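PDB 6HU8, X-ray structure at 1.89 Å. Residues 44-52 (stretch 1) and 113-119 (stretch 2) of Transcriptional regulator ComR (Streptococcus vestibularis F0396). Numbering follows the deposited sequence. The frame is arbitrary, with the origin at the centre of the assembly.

Stretch 1, residues 44-52: ESLPSLDKL
Stretch 2 (113-119) DILPEEE

Two serine-to-glutamate hydrogen bonds join the stretches. The shorter runs from Ser-48 OG to Glu-118 OE2, at a very short 2.5 Å. Ser-48 is in the p rotamer (chi1 61°), with its CA-to-CB bond toward the other stretch. The CA-to-CB bond of Glu-118 is toward stretch 1; its chi angles are -53°, 94° and -64°, so chi2 lies between wells and bends the side chain. The second bond runs from Ser-45 OG to Glu-117 OE1, at 2.9 Å. Ser-45 is again p (chi1 46°). Glu-117 is extended, with chi1 -158° and chi2 171°, and its chi3 is -87°. Its carboxylate is also bonded elsewhere in the structure.

Ser-48 has a second role. It is the N-cap of the helix that begins at Leu-49, and Ser-48 OG accepts a weak bond from Lys-51 N at 3.3 Å. A small hydroxyl suits this place because it can donate to Glu-118 while accepting from the helix backbone. Leu-52 N bonds to Ser-48 O at 2.8 Å. Lys-51 has chi angles of -60°, -150°, -177° and -55°. Lys-51 NZ lies 4.1 Å from Glu-118 OE2, beyond a salt bridge, though the opposite charges are near each other.

Two waters bridge the stretches, one to a Glu-118 carboxylate oxygen and one from backbone to backbone. The first accepts from Ser-48 N at 3.0 Å and donates to Glu-118 OE1 at 2.8 Å and to Leu-46 O at 3.3 Å. The other accepts from Leu-46 N at 2.7 Å and donates to Leu-115 O at 2.8 Å.

In register, Leu-46 faces Pro-116, with their CA atoms 4.6 Å apart; the CA atoms of Ser-45 and Glu-117 are 5.9 Å apart. The register runs in opposite sequence order, Ser-45 to Leu-46 against Glu-117 to Pro-116. Leu-46 (phi/psi -92/138), Pro-47 (-72/139) and Ser-48 (-74/169) are extended, as are Leu-115 (-100/139) and Pro-116 (-74/171). Pro-116 is the N-cap of the helix starting at Glu-117 (-55/-42). Pro-116 CA makes a CA-H...O contact with Leu-46 O at 3.4 Å.

The contact buries 372 Å², both sides summed. Leu-46 has the largest covered area, 74 Å². The CA-to-CB bond of Leu-46 is toward stretch 2; its rotamer is t, p (chi1 -173°, chi2 68°). Leu-46 CD2 lies 3.4 Å from Ile-114 O, which is buried without a polar partner. Pro-116, C-gamma endo, packs with Pro-116 CB 3.6 Å from Ser-48 CB. Its compact ring fits against the small serine. Pro-47 is also C-gamma endo, but its CA-to-CB bond is away.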

# COMPACT_ATOMS: atom_id res chain seq x y z
N GLU A 44 -23.84 3.15 1.39
CA GLU A 44 -22.73 3.02 2.34
C GLU A 44 -21.40 3.55 1.82
O GLU A 44 -20.56 4.04 2.57
CB GLU A 44 -22.56 1.56 2.77
CG GLU A 44 -23.75 1.06 3.56
CD GLU A 44 -23.71 -0.42 3.80
OE1 GLU A 44 -22.59 -0.96 3.95
OE2 GLU A 44 -24.79 -1.06 3.84
N SER A 45 -21.18 3.45 0.52
CA SER A 45 -19.98 4.09 0.00
C SER A 45 -20.24 4.75 -1.34
O SER A 45 -21.21 4.44 -2.03
CB SER A 45 -18.83 3.09 -0.10
OG SER A 45 -19.24 1.89 -0.71
N LEU A 46 -19.33 5.66 -1.67
CA LEU A 46 -19.39 6.43 -2.88
C LEU A 46 -18.61 5.70 -3.95
O LEU A 46 -17.52 5.20 -3.67
CB LEU A 46 -18.79 7.83 -2.64
CG LEU A 46 -18.89 8.88 -3.75
CD1 LEU A 46 -20.34 9.29 -3.94
CD2 LEU A 46 -18.01 10.11 -3.44
N PRO A 47 -19.13 5.63 -5.18
CA PRO A 47 -18.28 5.03 -6.21
C PRO A 47 -17.11 5.93 -6.60
O PRO A 47 -17.26 7.17 -6.72
CB PRO A 47 -19.22 4.85 -7.40
CG PRO A 47 -20.30 5.84 -7.18
CD PRO A 47 -20.43 6.07 -5.71
N SER A 48 -15.94 5.31 -6.78
CA SER A 48 -14.79 5.99 -7.36
C SER A 48 -15.08 6.15 -8.84
O SER A 48 -16.03 5.55 -9.37
CB SER A 48 -13.49 5.21 -7.13
OG SER A 48 -13.54 3.92 -7.74
N LEU A 49 -14.26 6.95 -9.51
CA LEU A 49 -14.41 7.16 -10.94
C LEU A 49 -14.24 5.86 -11.71
O LEU A 49 -14.98 5.59 -12.65
CB LEU A 49 -13.41 8.21 -11.43
CG LEU A 49 -13.47 8.54 -12.92
CD1 LEU A 49 -14.89 8.84 -13.34
CD2 LEU A 49 -12.55 9.71 -13.26
N ASP A 50 -13.25 5.07 -11.31
CA ASP A 50 -13.01 3.78 -11.95
C ASP A 50 -14.22 2.86 -11.83
O ASP A 50 -14.65 2.27 -12.80
CB ASP A 50 -11.79 3.07 -11.35
CG ASP A 50 -10.49 3.77 -11.66
OD1 ASP A 50 -10.41 4.46 -12.71
OD2 ASP A 50 -9.54 3.63 -10.85
N LYS A 51 -14.76 2.74 -10.62
CA LYS A 51 -15.89 1.85 -10.44
C LYS A 51 -17.18 2.42 -11.09
O LYS A 51 -17.96 1.67 -11.69
CB LYS A 51 -16.07 1.53 -8.96
CG LYS A 51 -14.81 0.86 -8.39
CD LYS A 51 -15.07 -0.10 -7.24
CE LYS A 51 -13.75 -0.68 -6.69
NZ LYS A 51 -12.90 -1.33 -7.73
N LEU A 52 -17.40 3.73 -11.00
CA LEU A 52 -18.58 4.29 -11.67
C LEU A 52 -18.46 4.15 -13.19
O LEU A 52 -19.45 3.87 -13.88
CB LEU A 52 -18.78 5.76 -11.29
CG LEU A 52 -20.11 6.35 -11.77
CD1 LEU A 52 -21.31 5.65 -11.16
CD2 LEU A 52 -20.20 7.85 -11.48
N ASP A 113 -16.42 12.61 3.66
CA ASP A 113 -17.77 12.52 3.11
C ASP A 113 -17.81 12.64 1.59
O ASP A 113 -18.87 12.47 0.98
CB ASP A 113 -18.70 13.58 3.74
CG ASP A 113 -20.19 13.18 3.63
OD1 ASP A 113 -20.49 11.97 3.69
OD2 ASP A 113 -21.06 14.07 3.46
N ILE A 114 -16.68 12.90 0.95
CA ILE A 114 -16.69 12.94 -0.51
C ILE A 114 -15.70 11.94 -1.10
O ILE A 114 -15.39 12.02 -2.29
CB ILE A 114 -16.39 14.38 -1.05
CG1 ILE A 114 -15.15 14.98 -0.40
CG2 ILE A 114 -17.58 15.30 -0.80
CD1 ILE A 114 -13.82 14.51 -0.97
N LEU A 115 -15.20 11.02 -0.27
CA LEU A 115 -14.19 10.06 -0.71
C LEU A 115 -14.81 8.70 -1.03
O LEU A 115 -15.71 8.23 -0.32
CB LEU A 115 -13.08 9.88 0.36
CG LEU A 115 -12.14 11.07 0.59
CD1 LEU A 115 -11.18 10.85 1.77
CD2 LEU A 115 -11.35 11.42 -0.67
N PRO A 116 -14.35 8.07 -2.12
CA PRO A 116 -14.79 6.70 -2.42
C PRO A 116 -14.12 5.69 -1.49
O PRO A 116 -13.19 6.01 -0.75
CB PRO A 116 -14.34 6.48 -3.86
CG PRO A 116 -13.12 7.33 -3.98
CD PRO A 116 -13.39 8.56 -3.13
N GLU A 117 -14.60 4.46 -1.56
CA GLU A 117 -14.16 3.39 -0.68
C GLU A 117 -12.65 3.17 -0.70
O GLU A 117 -12.03 2.95 0.34
CB GLU A 117 -14.87 2.11 -1.08
CG GLU A 117 -14.95 1.05 -0.03
CD GLU A 117 -15.88 -0.07 -0.49
OE1 GLU A 117 -17.11 0.03 -0.26
OE2 GLU A 117 -15.37 -1.03 -1.10
N GLU A 118 -12.05 3.22 -1.89
CA GLU A 118 -10.63 2.93 -2.02
C GLU A 118 -9.74 3.98 -1.36
O GLU A 118 -8.67 3.66 -0.84
CB GLU A 118 -10.23 2.80 -3.48
CG GLU A 118 -11.07 1.84 -4.27
CD GLU A 118 -12.24 2.52 -4.98
OE1 GLU A 118 -13.15 3.06 -4.29
OE2 GLU A 118 -12.24 2.48 -6.23
N GLU A 119 -10.15 5.24 -1.43
CA GLU A 119 -9.40 6.29 -0.78
C GLU A 119 -9.52 6.15 0.73
O GLU A 119 -8.52 6.29 1.46
CB GLU A 119 -9.89 7.68 -1.23
CG GLU A 119 -9.55 8.00 -2.69
CD GLU A 119 -8.05 8.04 -2.97
OE1 GLU A 119 -7.27 8.52 -2.11
OE2 GLU A 119 -7.63 7.59 -4.07
O HOH W 1 -15.83 2.82 -5.18
O HOH W 2 -17.20 5.93 0.03